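PDB 2V5I: salmonella typhimurium DB7155 bacteriophage DET7 tailspike from Bacteriophage, which binds and probably hydrolyses the O-antigen of Salmonella lipopolysaccharide as the trimeric tailspike of the phage, serving as its receptor-binding protein. Local coordinates for residues M91-T96 against Q122-G127; W98-W103 against A118-S123; A361-R366 against G390-N395; I386-D391 against P415-S420. All blocks are in the same frame, centred on the assembly; numbering follows the deposited sequence.

Interaction 1 of 4, residues M91-T96 against Q122-G127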
loop_
_atom_site.group_PDB
_atom_site.type_symbol
_atom_site.label_atom_id
_atom_site.label_comp_id
_atom_site.label_asym_id
_atom_site.label_seq_id
_atom_site.Cartn_x
_atom_site.Cartn_y
_atom_site.Cartn_z
ATOM N N MET A 91 18.870 -14.499 25.013
ATOM C CA MET A 91 19.968 -15.442 24.790
ATOM C C MET A 91 21.256 -14.669 24.530
ATOM O O MET A 91 21.264 -13.770 23.682
ATOM C CB MET A 91 19.624 -16.292 23.570
ATOM C CG MET A 91 18.370 -17.035 23.714
ATOM S SD MET A 91 18.213 -18.153 25.117
ATOM C CE MET A 91 19.569 -19.265 24.849
ATOM N N GLU A 92 22.333 -14.951 25.286
ATOM C CA GLU A 92 23.616 -14.243 25.084
ATOM C C GLU A 92 24.751 -15.256 25.026
ATOM O O GLU A 92 24.806 -16.198 25.830
ATOM C CB GLU A 92 23.844 -13.250 26.213
ATOM C CG GLU A 92 25.245 -12.608 26.171
ATOM C CD GLU A 92 25.427 -11.487 27.145
ATOM O OE1 GLU A 92 24.440 -10.920 27.673
ATOM O OE2 GLU A 92 26.610 -11.124 27.363
ATOM N N SER A 93 25.614 -15.137 24.021
ATOM C CA SER A 93 26.747 -16.044 23.933
ATOM C C SER A 93 27.675 -15.808 25.075
ATOM O O SER A 93 27.783 -14.687 25.566
ATOM C CB SER A 93 27.499 -15.930 22.605
ATOM O OG SER A 93 28.063 -14.614 22.428
ATOM N N LYS A 94 28.381 -16.861 25.441
ATOM C CA LYS A 94 29.462 -16.775 26.416
ATOM C C LYS A 94 30.699 -16.127 25.790
ATOM O O LYS A 94 31.340 -15.225 26.377
ATOM C CB LYS A 94 29.726 -18.220 26.884
ATOM C CG LYS A 94 30.789 -18.362 27.870
ATOM C CD LYS A 94 30.758 -19.708 28.579
ATOM C CE LYS A 94 31.170 -20.842 27.740
ATOM N NZ LYS A 94 31.123 -22.091 28.596
ATOM N N THR A 95 31.065 -16.611 24.613
ATOM C CA THR A 95 32.252 -16.159 23.919
ATOM C C THR A 95 31.958 -14.848 23.184
ATOM O O THR A 95 30.856 -14.658 22.619
ATOM C CB THR A 95 32.732 -17.228 22.930
ATOM O OG1 THR A 95 33.088 -18.450 23.626
ATOM C CG2 THR A 95 33.949 -16.722 22.180
ATOM N N THR A 96 32.951 -13.974 23.106
ATOM C CA THR A 96 32.835 -12.746 22.313
ATOM C C THR A 96 33.586 -13.070 20.997
ATOM O O THR A 96 34.813 -13.220 21.007
ATOM C CB THR A 96 33.484 -11.550 23.020
ATOM O OG1 THR A 96 32.753 -11.229 24.221
ATOM C CG2 THR A 96 33.511 -10.332 22.160
ATOM N N GLN A 122 36.723 -8.105 17.996
ATOM C CA GLN A 122 35.910 -8.961 18.873
ATOM C C GLN A 122 34.719 -8.147 19.396
ATOM O O GLN A 122 34.881 -7.038 19.932
ATOM C CB GLN A 122 36.753 -9.556 20.031
ATOM C CG GLN A 122 37.742 -10.598 19.569
ATOM C CD GLN A 122 38.626 -11.169 20.686
ATOM O OE1 GLN A 122 39.075 -10.436 21.584
ATOM N NE2 GLN A 122 38.796 -12.490 20.676
ATOM N N SER A 123 33.491 -8.628 19.121
ATOM C CA SER A 123 32.315 -7.942 19.570
ATOM C C SER A 123 31.152 -8.924 19.674
ATOM O O SER A 123 31.014 -9.814 18.838
ATOM C CB SER A 123 31.881 -6.839 18.590
ATOM O OG SER A 123 30.711 -6.156 19.056
ATOM N N LYS A 124 30.318 -8.707 20.690
ATOM C CA LYS A 124 29.102 -9.456 20.866
ATOM C C LYS A 124 27.888 -8.634 20.420
ATOM O O LYS A 124 26.760 -9.152 20.378
ATOM C CB LYS A 124 28.917 -9.798 22.362
ATOM C CG LYS A 124 28.680 -11.212 22.641
ATOM C CD LYS A 124 28.371 -11.431 24.167
ATOM C CE LYS A 124 29.524 -11.921 24.961
ATOM N NZ LYS A 124 29.035 -12.351 26.346
ATOM N N ILE A 125 28.106 -7.372 20.099
ATOM C CA ILE A 125 26.959 -6.438 19.919
ATOM C C ILE A 125 26.702 -5.940 18.505
ATOM O O ILE A 125 25.598 -5.447 18.230
ATOM C CB ILE A 125 27.036 -5.219 20.865
ATOM C CG1 ILE A 125 28.191 -4.326 20.489
ATOM C CG2 ILE A 125 27.136 -5.687 22.301
ATOM C CD1 ILE A 125 28.067 -2.923 20.999
ATOM N N GLU A 126 27.654 -6.098 17.589
ATOM C CA GLU A 126 27.436 -5.673 16.216
ATOM C C GLU A 126 28.417 -6.384 15.297
ATOM O O GLU A 126 29.390 -7.005 15.751
ATOM C CB GLU A 126 27.616 -4.182 16.069
ATOM C CG GLU A 126 28.989 -3.680 16.398
ATOM C CD GLU A 126 29.080 -2.130 16.459
ATOM O OE1 GLU A 126 28.086 -1.411 16.261
ATOM O OE2 GLU A 126 30.195 -1.627 16.680
ATOM N N GLY A 127 28.159 -6.301 14.014
ATOM C CA GLY A 127 28.910 -7.071 13.023
ATOM C C GLY A 127 28.529 -8.527 13.027
ATOM O O GLY A 127 27.607 -8.944 13.732
HETATM O O HOH W 1 36.825 -14.908 20.342
#
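K124 reaches across T96 to put its ammonium group between E92 and the backbone of S93, and this lysine carries most of the contact. NZ donates to S93 O at 2.8 Å, approaching 19° off the carbonyl plane, and forms a salt bridge with E92 OE2 at 2.9 Å on the anti lone pair of that oxygen. The extended E92 chain, with CG anti to the backbone N (chi1 172°), crosses the lysine at about a right angle. The tight part lies along the lysine methylenes: S93 OG sits 3.5 Å from K124 CG, while T96 OG1 comes within 3.4 Å of K124 CE. S93 OG donates to T95 O, which fixes its rotation beside the lysine chain.

On the looser side, T96 CG2 rests 3.5 Å from S123 N and also meets Q122 CB. There a water donates to T96 O and accepts a weak bond from Q122 NE2, filling in for direct polar contact. S123 OG accepts from I125 N in an ST turn that has K124 at its middle.

E92 OE1 pairs with K68, so the carboxylate lies between two lysines and is probably held ionised, joining the end of strand 85-92 to the returning loop through charge.

Interaction 2 of 4, residues W98-W103 against A118-S123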
loop_
_atom_site.group_PDB
_atom_site.type_symbol
_atom_site.label_atom_id
_atom_site.label_comp_id
_atom_site.label_asym_id
_atom_site.label_seq_id
_atom_site.Cartn_x
_atom_site.Cartn_y
_atom_site.Cartn_z
ATOM N N TRP A 98 35.100 -13.044 16.952
ATOM C CA TRP A 98 35.666 -12.142 15.974
ATOM C C TRP A 98 34.589 -11.895 14.901
ATOM O O TRP A 98 34.021 -12.835 14.342
ATOM C CB TRP A 98 36.868 -12.736 15.290
ATOM C CG TRP A 98 38.040 -12.894 16.224
ATOM C CD1 TRP A 98 38.377 -14.000 16.896
ATOM C CD2 TRP A 98 38.981 -11.887 16.568
ATOM N NE1 TRP A 98 39.528 -13.760 17.676
ATOM C CE2 TRP A 98 39.896 -12.466 17.496
ATOM C CE3 TRP A 98 39.146 -10.565 16.215
ATOM C CZ2 TRP A 98 40.946 -11.755 18.046
ATOM C CZ3 TRP A 98 40.220 -9.839 16.796
ATOM C CH2 TRP A 98 41.086 -10.443 17.688
ATOM N N VAL A 99 34.361 -10.632 14.595
ATOM C CA VAL A 99 33.362 -10.272 13.584
ATOM C C VAL A 99 33.927 -9.298 12.556
ATOM O O VAL A 99 34.865 -8.562 12.838
ATOM C CB VAL A 99 32.108 -9.642 14.242
ATOM C CG1 VAL A 99 31.471 -10.617 15.138
ATOM C CG2 VAL A 99 32.388 -8.329 14.908
ATOM N N ILE A 100 33.337 -9.311 11.349
ATOM C CA ILE A 100 33.545 -8.256 10.374
ATOM C C ILE A 100 32.379 -7.257 10.390
ATOM O O ILE A 100 31.317 -7.522 10.982
ATOM C CB ILE A 100 33.786 -8.793 8.939
ATOM C CG1 ILE A 100 32.591 -9.614 8.474
ATOM C CG2 ILE A 100 35.091 -9.555 8.865
ATOM C CD1 ILE A 100 32.529 -9.869 6.981
ATOM N N PHE A 101 32.672 -6.055 9.878
ATOM C CA PHE A 101 31.773 -4.927 9.918
ATOM C C PHE A 101 31.885 -4.131 8.620
ATOM O O PHE A 101 32.501 -3.049 8.576
ATOM C CB PHE A 101 32.065 -4.056 11.145
ATOM C CG PHE A 101 30.977 -3.116 11.516
ATOM C CD1 PHE A 101 29.902 -3.538 12.289
ATOM C CD2 PHE A 101 30.991 -1.803 11.096
ATOM C CE1 PHE A 101 28.894 -2.638 12.672
ATOM C CE2 PHE A 101 29.970 -0.909 11.474
ATOM C CZ PHE A 101 28.940 -1.338 12.263
ATOM N N PRO A 102 31.255 -4.661 7.522
ATOM C CA PRO A 102 31.441 -4.064 6.208
ATOM C C PRO A 102 30.620 -2.769 5.972
ATOM O O PRO A 102 30.030 -2.605 4.900
ATOM C CB PRO A 102 31.010 -5.193 5.254
ATOM C CG PRO A 102 29.959 -5.988 6.070
ATOM C CD PRO A 102 30.525 -5.940 7.476
ATOM N N TRP A 103 30.515 -1.927 6.991
ATOM C CA TRP A 103 29.890 -0.587 6.867
ATOM C C TRP A 103 30.839 0.440 7.441
ATOM O O TRP A 103 31.409 0.243 8.512
ATOM C CB TRP A 103 28.561 -0.531 7.625
ATOM C CG TRP A 103 27.581 -1.564 7.146
ATOM C CD1 TRP A 103 26.654 -1.467 6.122
ATOM C CD2 TRP A 103 27.410 -2.878 7.702
ATOM N NE1 TRP A 103 25.969 -2.637 6.017
ATOM C CE2 TRP A 103 26.428 -3.528 6.937
ATOM C CE3 TRP A 103 28.008 -3.557 8.754
ATOM C CZ2 TRP A 103 26.019 -4.830 7.213
ATOM C CZ3 TRP A 103 27.613 -4.860 9.033
ATOM C CH2 TRP A 103 26.647 -5.486 8.241
ATOM N N ALA A 118 40.199 -5.434 7.523
ATOM C CA ALA A 118 40.687 -4.510 8.535
ATOM C C ALA A 118 39.628 -4.118 9.586
ATOM O O ALA A 118 39.963 -3.506 10.615
ATOM C CB ALA A 118 41.229 -3.261 7.883
ATOM N N THR A 119 38.349 -4.407 9.323
ATOM C CA THR A 119 37.283 -4.140 10.300
ATOM C C THR A 119 37.199 -5.222 11.386
ATOM O O THR A 119 36.444 -5.074 12.361
ATOM C CB THR A 119 35.871 -4.050 9.625
ATOM O OG1 THR A 119 35.465 -5.335 9.149
ATOM C CG2 THR A 119 35.864 -2.989 8.534
ATOM N N LEU A 120 37.996 -6.256 11.250
ATOM C CA LEU A 120 37.931 -7.435 12.136
ATOM C C LEU A 120 38.166 -6.987 13.572
ATOM O O LEU A 120 39.134 -6.274 13.876
ATOM C CB LEU A 120 38.945 -8.507 11.735
ATOM C CG LEU A 120 38.806 -9.862 12.431
ATOM C CD1 LEU A 120 37.597 -10.616 11.907
ATOM C CD2 LEU A 120 40.073 -10.688 12.246
ATOM N N LYS A 121 37.234 -7.348 14.449
ATOM C CA LYS A 121 37.323 -7.046 15.875
ATOM C C LYS A 121 36.516 -8.059 16.679
ATOM O O LYS A 121 35.676 -8.773 16.114
ATOM C CB LYS A 121 36.831 -5.621 16.168
ATOM C CG LYS A 121 35.329 -5.397 15.900
ATOM C CD LYS A 121 34.816 -4.008 16.322
ATOM C CE LYS A 121 33.350 -3.835 15.834
ATOM N NZ LYS A 121 32.583 -2.691 16.475
ATOM N N GLN A 122 36.723 -8.105 17.996
ATOM C CA GLN A 122 35.910 -8.961 18.873
ATOM C C GLN A 122 34.719 -8.147 19.396
ATOM O O GLN A 122 34.881 -7.038 19.932
ATOM C CB GLN A 122 36.753 -9.556 20.031
ATOM C CG GLN A 122 37.742 -10.598 19.569
ATOM C CD GLN A 122 38.626 -11.169 20.686
ATOM O OE1 GLN A 122 39.075 -10.436 21.584
ATOM N NE2 GLN A 122 38.796 -12.490 20.676
ATOM N N SER A 123 33.491 -8.628 19.121
ATOM C CA SER A 123 32.315 -7.942 19.570
ATOM C C SER A 123 31.152 -8.924 19.674
ATOM O O SER A 123 31.014 -9.814 18.838
ATOM C CB SER A 123 31.881 -6.839 18.590
ATOM O OG SER A 123 30.711 -6.156 19.056
#
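W98 and V99 pair with Q122 and K121 in a short antiparallel ladder. V99 and K121 form the hydrogen-bonded pair: V99 N donates to K121 O at 2.7 Å, nearly straight at 170°, and K121 N returns a bond to V99 O at 3.1 Å. W98 and Q122 are the adjoining non-hydrogen-bonded pair. A third bond lies beyond the ladder, where F101 N donates to T119 OG1 at 3.0 Å. The threonine oxygen stands between its own backbone N and carbonyl carbon (chi1 69°), and it also bonds V116 O at the end of helix 113-117.

Among contacts with aromatic rings, Q122 CG lies over the centre of the six-membered ring of W98, 3.4 Å from its centroid. The chain then runs obliquely across the indole, with amide and ring planes 30° apart. Q122 NE2 is 3.3 Å from W98 NE1, but both are donors and do not bond. K121 NZ stands over the F101 ring at a long distance, at most a weak attraction; its salt bridge is to E126.

Apolar packing completes the contact. L120 CG comes within 3.9 Å of W98 CE3, and L120 CD1 meets I100 CG2. On the face of V99 and K121, V99 CG2 packs against S123 CB.

The chemistry is thus divided: backbone bonds set the register of this small two-stranded antiparallel excursion from the beta-helix, while CH-pi and aliphatic contacts hold the indole against the returning strand.

Interaction 3 of 4, residues A361-R366 against G390-N395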
loop_
_atom_site.group_PDB
_atom_site.type_symbol
_atom_site.label_atom_id
_atom_site.label_comp_id
_atom_site.label_asym_id
_atom_site.label_seq_id
_atom_site.Cartn_x
_atom_site.Cartn_y
_atom_site.Cartn_z
ATOM N N ALA A 361 13.579 -12.097 -10.594
ATOM C CA ALA A 361 12.500 -13.034 -10.554
ATOM C C ALA A 361 12.704 -14.052 -11.650
ATOM O O ALA A 361 12.446 -13.799 -12.824
ATOM C CB ALA A 361 11.155 -12.299 -10.740
ATOM N N HIS A 362 13.086 -15.253 -11.247
ATOM C CA HIS A 362 13.223 -16.364 -12.166
ATOM C C HIS A 362 11.913 -17.127 -12.166
ATOM O O HIS A 362 11.795 -18.274 -11.676
ATOM C CB HIS A 362 14.404 -17.248 -11.746
ATOM C CG HIS A 362 14.831 -18.191 -12.815
ATOM N ND1 HIS A 362 16.137 -18.605 -12.946
ATOM C CD2 HIS A 362 14.135 -18.805 -13.800
ATOM C CE1 HIS A 362 16.221 -19.427 -13.974
ATOM N NE2 HIS A 362 15.031 -19.560 -14.517
ATOM N N THR A 363 10.891 -16.460 -12.725
ATOM C CA THR A 363 9.512 -16.836 -12.564
ATOM C C THR A 363 8.829 -16.954 -13.907
ATOM O O THR A 363 9.278 -16.362 -14.908
ATOM C CB THR A 363 8.732 -15.820 -11.724
ATOM O OG1 THR A 363 8.880 -14.514 -12.324
ATOM C CG2 THR A 363 9.306 -15.783 -10.313
ATOM N N TYR A 364 7.773 -17.752 -13.888
ATOM C CA TYR A 364 6.958 -18.117 -15.047
ATOM C C TYR A 364 5.502 -18.007 -14.717
ATOM O O TYR A 364 5.067 -18.516 -13.696
ATOM C CB TYR A 364 7.262 -19.579 -15.448
ATOM C CG TYR A 364 8.721 -19.804 -15.698
ATOM C CD1 TYR A 364 9.596 -20.011 -14.636
ATOM C CD2 TYR A 364 9.236 -19.772 -16.972
ATOM C CE1 TYR A 364 10.930 -20.163 -14.834
ATOM C CE2 TYR A 364 10.602 -19.916 -17.174
ATOM C CZ TYR A 364 11.430 -20.146 -16.106
ATOM O OH TYR A 364 12.780 -20.319 -16.305
ATOM N N ASN A 365 4.709 -17.373 -15.590
ATOM C CA ASN A 365 3.252 -17.246 -15.385
ATOM C C ASN A 365 2.863 -16.635 -14.042
ATOM O O ASN A 365 1.900 -17.091 -13.360
ATOM C CB ASN A 365 2.548 -18.599 -15.545
ATOM C CG ASN A 365 1.000 -18.467 -15.656
ATOM O OD1 ASN A 365 0.494 -17.645 -16.431
ATOM N ND2 ASN A 365 0.269 -19.308 -14.924
ATOM N N ARG A 366 3.642 -15.599 -13.680
ATOM C CA ARG A 366 3.381 -14.851 -12.442
ATOM C C ARG A 366 2.990 -13.428 -12.768
ATOM O O ARG A 366 3.430 -12.872 -13.752
ATOM C CB ARG A 366 4.654 -14.828 -11.585
ATOM C CG ARG A 366 4.504 -14.225 -10.173
ATOM C CD ARG A 366 5.586 -14.720 -9.193
ATOM N NE ARG A 366 5.436 -16.183 -8.921
ATOM C CZ ARG A 366 6.224 -16.939 -8.208
ATOM N NH1 ARG A 366 7.236 -16.423 -7.585
ATOM N NH2 ARG A 366 5.921 -18.232 -8.104
ATOM N N GLY A 390 10.899 -15.471 -17.080
ATOM C CA GLY A 390 9.836 -16.126 -17.817
ATOM C C GLY A 390 8.655 -15.283 -18.236
ATOM O O GLY A 390 8.754 -14.044 -18.324
ATOM N N ASP A 391 7.558 -15.955 -18.602
ATOM C CA ASP A 391 6.380 -15.326 -19.229
ATOM C C ASP A 391 5.446 -14.722 -18.182
ATOM O O ASP A 391 4.518 -15.389 -17.731
ATOM C CB ASP A 391 5.606 -16.340 -20.067
ATOM C CG ASP A 391 5.158 -17.589 -19.260
ATOM O OD1 ASP A 391 5.938 -18.145 -18.429
ATOM O OD2 ASP A 391 3.995 -18.020 -19.465
ATOM N N CYS A 392 5.727 -13.484 -17.792
ATOM C CA CYS A 392 5.010 -12.850 -16.667
ATOM C C CYS A 392 4.272 -11.584 -17.147
ATOM O O CYS A 392 4.395 -11.186 -18.305
ATOM C CB CYS A 392 6.026 -12.549 -15.566
ATOM S SG CYS A 392 6.685 -14.161 -14.835
ATOM N N ILE A 393 3.480 -10.997 -16.247
ATOM C CA ILE A 393 2.717 -9.752 -16.491
ATOM C C ILE A 393 3.132 -8.786 -15.403
ATOM O O ILE A 393 3.210 -9.192 -14.227
ATOM C CB ILE A 393 1.182 -10.010 -16.354
ATOM C CG1 ILE A 393 0.668 -10.953 -17.447
ATOM C CG2 ILE A 393 0.358 -8.715 -16.316
ATOM C CD1 ILE A 393 0.843 -10.469 -18.807
ATOM N N VAL A 394 3.466 -7.538 -15.775
ATOM C CA VAL A 394 3.695 -6.485 -14.791
ATOM C C VAL A 394 2.646 -5.389 -15.035
ATOM O O VAL A 394 2.530 -4.889 -16.140
ATOM C CB VAL A 394 5.124 -5.911 -14.898
ATOM C CG1 VAL A 394 5.323 -4.872 -13.844
ATOM C CG2 VAL A 394 6.074 -7.022 -14.775
ATOM N N ASN A 395 1.848 -5.038 -14.004
ATOM C CA ASN A 395 0.795 -4.035 -14.102
ATOM C C ASN A 395 1.157 -2.909 -13.146
ATOM O O ASN A 395 0.840 -3.005 -11.950
ATOM C CB ASN A 395 -0.535 -4.585 -13.527
ATOM C CG ASN A 395 -1.152 -5.672 -14.344
ATOM O OD1 ASN A 395 -1.273 -5.539 -15.551
ATOM N ND2 ASN A 395 -1.601 -6.777 -13.659
HETATM O O HOH W 2 1.498 -17.093 -18.947
#
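T363 to R366 meet G390 to I393 through backbone bonds that are weak or bent at the corner, as G390 N to T363 O, and become regular at its far end, where I393 N donates to R366 O at 3.1 Å and 162°. Between them N365 N donates to D391 O at 2.9 Å, lying 53° above that carbonyl plane, with a weak second bond to D391 OD1.

C392 SG, beside its own backbone N (chi1 -67°), accepts from R366 N at 3.6 Å and lies 3.4 Å from T363 OG1. D391 CG stands between its own backbone N and carbonyl carbon, and from there OD1 reaches the edge of the Y364 ring, with the carboxylate plane well turned from the ring, and touches Y364 CB at 3.6 Å. G390 CA approaches the same ring obliquely, 3.8 Å from CD2. On the outer side, one water donates to both N365 OD1 and D391 OD2.

N365 and I393 also pack against I402 of the second subunit. The bend that follows strand 357-364 stacks on the bend between strands 386-388 and 393-398, one coil further on; such stacked corners are characteristic of the right-handed parallel beta-helix of the P22 tailspike family.

Interaction 4 of 4, residues I386-D391 against P415-S420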
loop_
_atom_site.group_PDB
_atom_site.type_symbol
_atom_site.label_atom_id
_atom_site.label_comp_id
_atom_site.label_asym_id
_atom_site.label_seq_id
_atom_site.Cartn_x
_atom_site.Cartn_y
_atom_site.Cartn_z
ATOM N N ILE A 386 16.057 -4.651 -12.829
ATOM C CA ILE A 386 14.836 -5.393 -12.674
ATOM C C ILE A 386 14.922 -6.534 -13.705
ATOM O O ILE A 386 14.975 -6.268 -14.902
ATOM C CB ILE A 386 13.619 -4.476 -12.971
ATOM C CG1 ILE A 386 13.554 -3.280 -11.998
ATOM C CG2 ILE A 386 12.340 -5.260 -12.982
ATOM C CD1 ILE A 386 12.725 -2.090 -12.563
ATOM N N ILE A 387 14.907 -7.784 -13.257
ATOM C CA ILE A 387 15.072 -8.960 -14.118
ATOM C C ILE A 387 13.895 -9.894 -13.883
ATOM O O ILE A 387 13.572 -10.208 -12.737
ATOM C CB ILE A 387 16.346 -9.697 -13.730
ATOM C CG1 ILE A 387 17.562 -8.803 -13.991
ATOM C CG2 ILE A 387 16.425 -11.058 -14.464
ATOM C CD1 ILE A 387 18.718 -9.019 -12.981
ATOM N N ILE A 388 13.199 -10.262 -14.964
ATOM C CA ILE A 388 12.178 -11.284 -14.942
ATOM C C ILE A 388 12.547 -12.240 -16.061
ATOM O O ILE A 388 12.707 -11.826 -17.192
ATOM C CB ILE A 388 10.746 -10.732 -15.170
ATOM C CG1 ILE A 388 10.412 -9.649 -14.129
ATOM C CG2 ILE A 388 9.730 -11.865 -15.134
ATOM C CD1 ILE A 388 9.074 -8.971 -14.366
ATOM N N ILE A 389 12.622 -13.540 -15.766
ATOM C CA ILE A 389 13.115 -14.513 -16.757
ATOM C C ILE A 389 12.025 -15.068 -17.655
ATOM O O ILE A 389 12.198 -15.111 -18.870
ATOM C CB ILE A 389 13.790 -15.704 -16.048
ATOM C CG1 ILE A 389 14.972 -15.224 -15.229
ATOM C CG2 ILE A 389 14.192 -16.785 -17.061
ATOM C CD1 ILE A 389 16.102 -14.553 -16.023
ATOM N N GLY A 390 10.899 -15.471 -17.080
ATOM C CA GLY A 390 9.836 -16.126 -17.817
ATOM C C GLY A 390 8.655 -15.283 -18.236
ATOM O O GLY A 390 8.754 -14.044 -18.324
ATOM N N ASP A 391 7.558 -15.955 -18.602
ATOM C CA ASP A 391 6.380 -15.326 -19.229
ATOM C C ASP A 391 5.446 -14.722 -18.182
ATOM O O ASP A 391 4.518 -15.389 -17.731
ATOM C CB ASP A 391 5.606 -16.340 -20.067
ATOM C CG ASP A 391 5.158 -17.589 -19.260
ATOM O OD1 ASP A 391 5.938 -18.145 -18.429
ATOM O OD2 ASP A 391 3.995 -18.020 -19.465
ATOM N N PRO A 415 12.348 -10.107 -21.114
ATOM C CA PRO A 415 12.119 -10.368 -22.530
ATOM C C PRO A 415 10.923 -11.220 -22.898
ATOM O O PRO A 415 10.510 -11.190 -24.067
ATOM C CB PRO A 415 13.422 -11.040 -22.967
ATOM C CG PRO A 415 14.068 -11.557 -21.733
ATOM C CD PRO A 415 13.599 -10.706 -20.597
ATOM N N ASN A 416 10.356 -11.965 -21.949
ATOM C CA ASN A 416 9.193 -12.779 -22.210
ATOM C C ASN A 416 7.922 -12.247 -21.507
ATOM O O ASN A 416 6.887 -12.947 -21.504
ATOM C CB ASN A 416 9.490 -14.185 -21.742
ATOM C CG ASN A 416 10.652 -14.822 -22.496
ATOM O OD1 ASN A 416 10.658 -14.841 -23.732
ATOM N ND2 ASN A 416 11.628 -15.377 -21.753
ATOM N N SER A 417 7.991 -11.024 -20.970
ATOM C CA SER A 417 6.899 -10.468 -20.189
ATOM C C SER A 417 6.174 -9.345 -20.940
ATOM O O SER A 417 6.773 -8.699 -21.801
ATOM C CB SER A 417 7.445 -9.923 -18.885
ATOM O OG SER A 417 7.967 -11.001 -18.090
ATOM N N THR A 418 4.947 -9.073 -20.512
ATOM C CA THR A 418 4.207 -7.912 -20.948
ATOM C C THR A 418 4.104 -6.949 -19.775
ATOM O O THR A 418 3.730 -7.365 -18.680
ATOM C CB THR A 418 2.833 -8.313 -21.431
ATOM O OG1 THR A 418 3.001 -9.103 -22.642
ATOM C CG2 THR A 418 1.983 -7.077 -21.731
ATOM N N ILE A 419 4.398 -5.670 -20.038
ATOM C CA ILE A 419 4.415 -4.636 -19.027
ATOM C C ILE A 419 3.484 -3.512 -19.439
ATOM O O ILE A 419 3.451 -3.122 -20.600
ATOM C CB ILE A 419 5.855 -4.102 -18.795
ATOM C CG1 ILE A 419 6.750 -5.295 -18.355
ATOM C CG2 ILE A 419 5.797 -2.921 -17.799
ATOM C CD1 ILE A 419 8.071 -4.908 -17.924
ATOM N N SER A 420 2.656 -3.065 -18.490
ATOM C CA SER A 420 1.838 -1.871 -18.649
ATOM C C SER A 420 2.061 -0.941 -17.471
ATOM O O SER A 420 2.416 -1.387 -16.394
ATOM C CB SER A 420 0.344 -2.198 -18.666
ATOM O OG SER A 420 0.053 -3.174 -19.631
HETATM O O HOH W 3 10.506 -11.999 -18.999
#
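N416 points its side chain at the bend after strand 386-388, and S417 brings OG alongside I388 and G390. N416 CG lies beside its own backbone N, anti to the carbonyl carbon (chi1 -62°), and the amide beyond it reaches the backbone of I389. There ND2 donates to I389 O at 3.0 Å. The bond is nearly straight at 159°, and the acceptor lies close to the plane of the amide. N416 CB meanwhile rests 3.5 Å from G390 O, so the asparagine spans two successive carbonyls.

S417 has the same first torsion (chi1 -65°), which places OG 3.5 Å from I388 CG2. That methyl is anti to the isoleucine N, and it supplies the apolar flank of the serine oxygen. G390 O lies 3.2 Å from S417 OG, which also takes a weak bond from C392 N. P415 CD lies near I388 O, while D391 CA makes a CA-H...O contact with N416 O at 3.3 Å.

A single water joins the two corners with four bonds: it donates to I388 O and G390 O and accepts from N416 N and S417 OG. I388 also packs on V394 and A414 in the interior of the coil.

Polar groups at this bend are thus paired by one asparagine amide and one four-coordinated water. Carbonyls that leave the strand ladder at the corner thereby keep partners, without a direct backbone-to-backbone hydrogen bond between the two segments.

How the interactions relate
Following the chain from the N terminus, after strand 85-92 the chain leaves the beta-helix in an excursion. Interaction 2 closes its inner loop, between strands 98-99 and 121-122, and interaction 1 closes the wider one around it, tying the excursion back to the coil. The two share Q122 and S123, and a salt bridge from E126 to K121 joins them. Interactions 3 and 4 come much later, the centre of each about 40 Å from the centre of interaction 2. They are consecutive: 361-366 meets 390-395, and 386-391 then meets 415-420, so the two loops overlap through G390 and D391. Together they join corners of successive coils, linking strands 357-364, 386-388, 393-398 and 417-423.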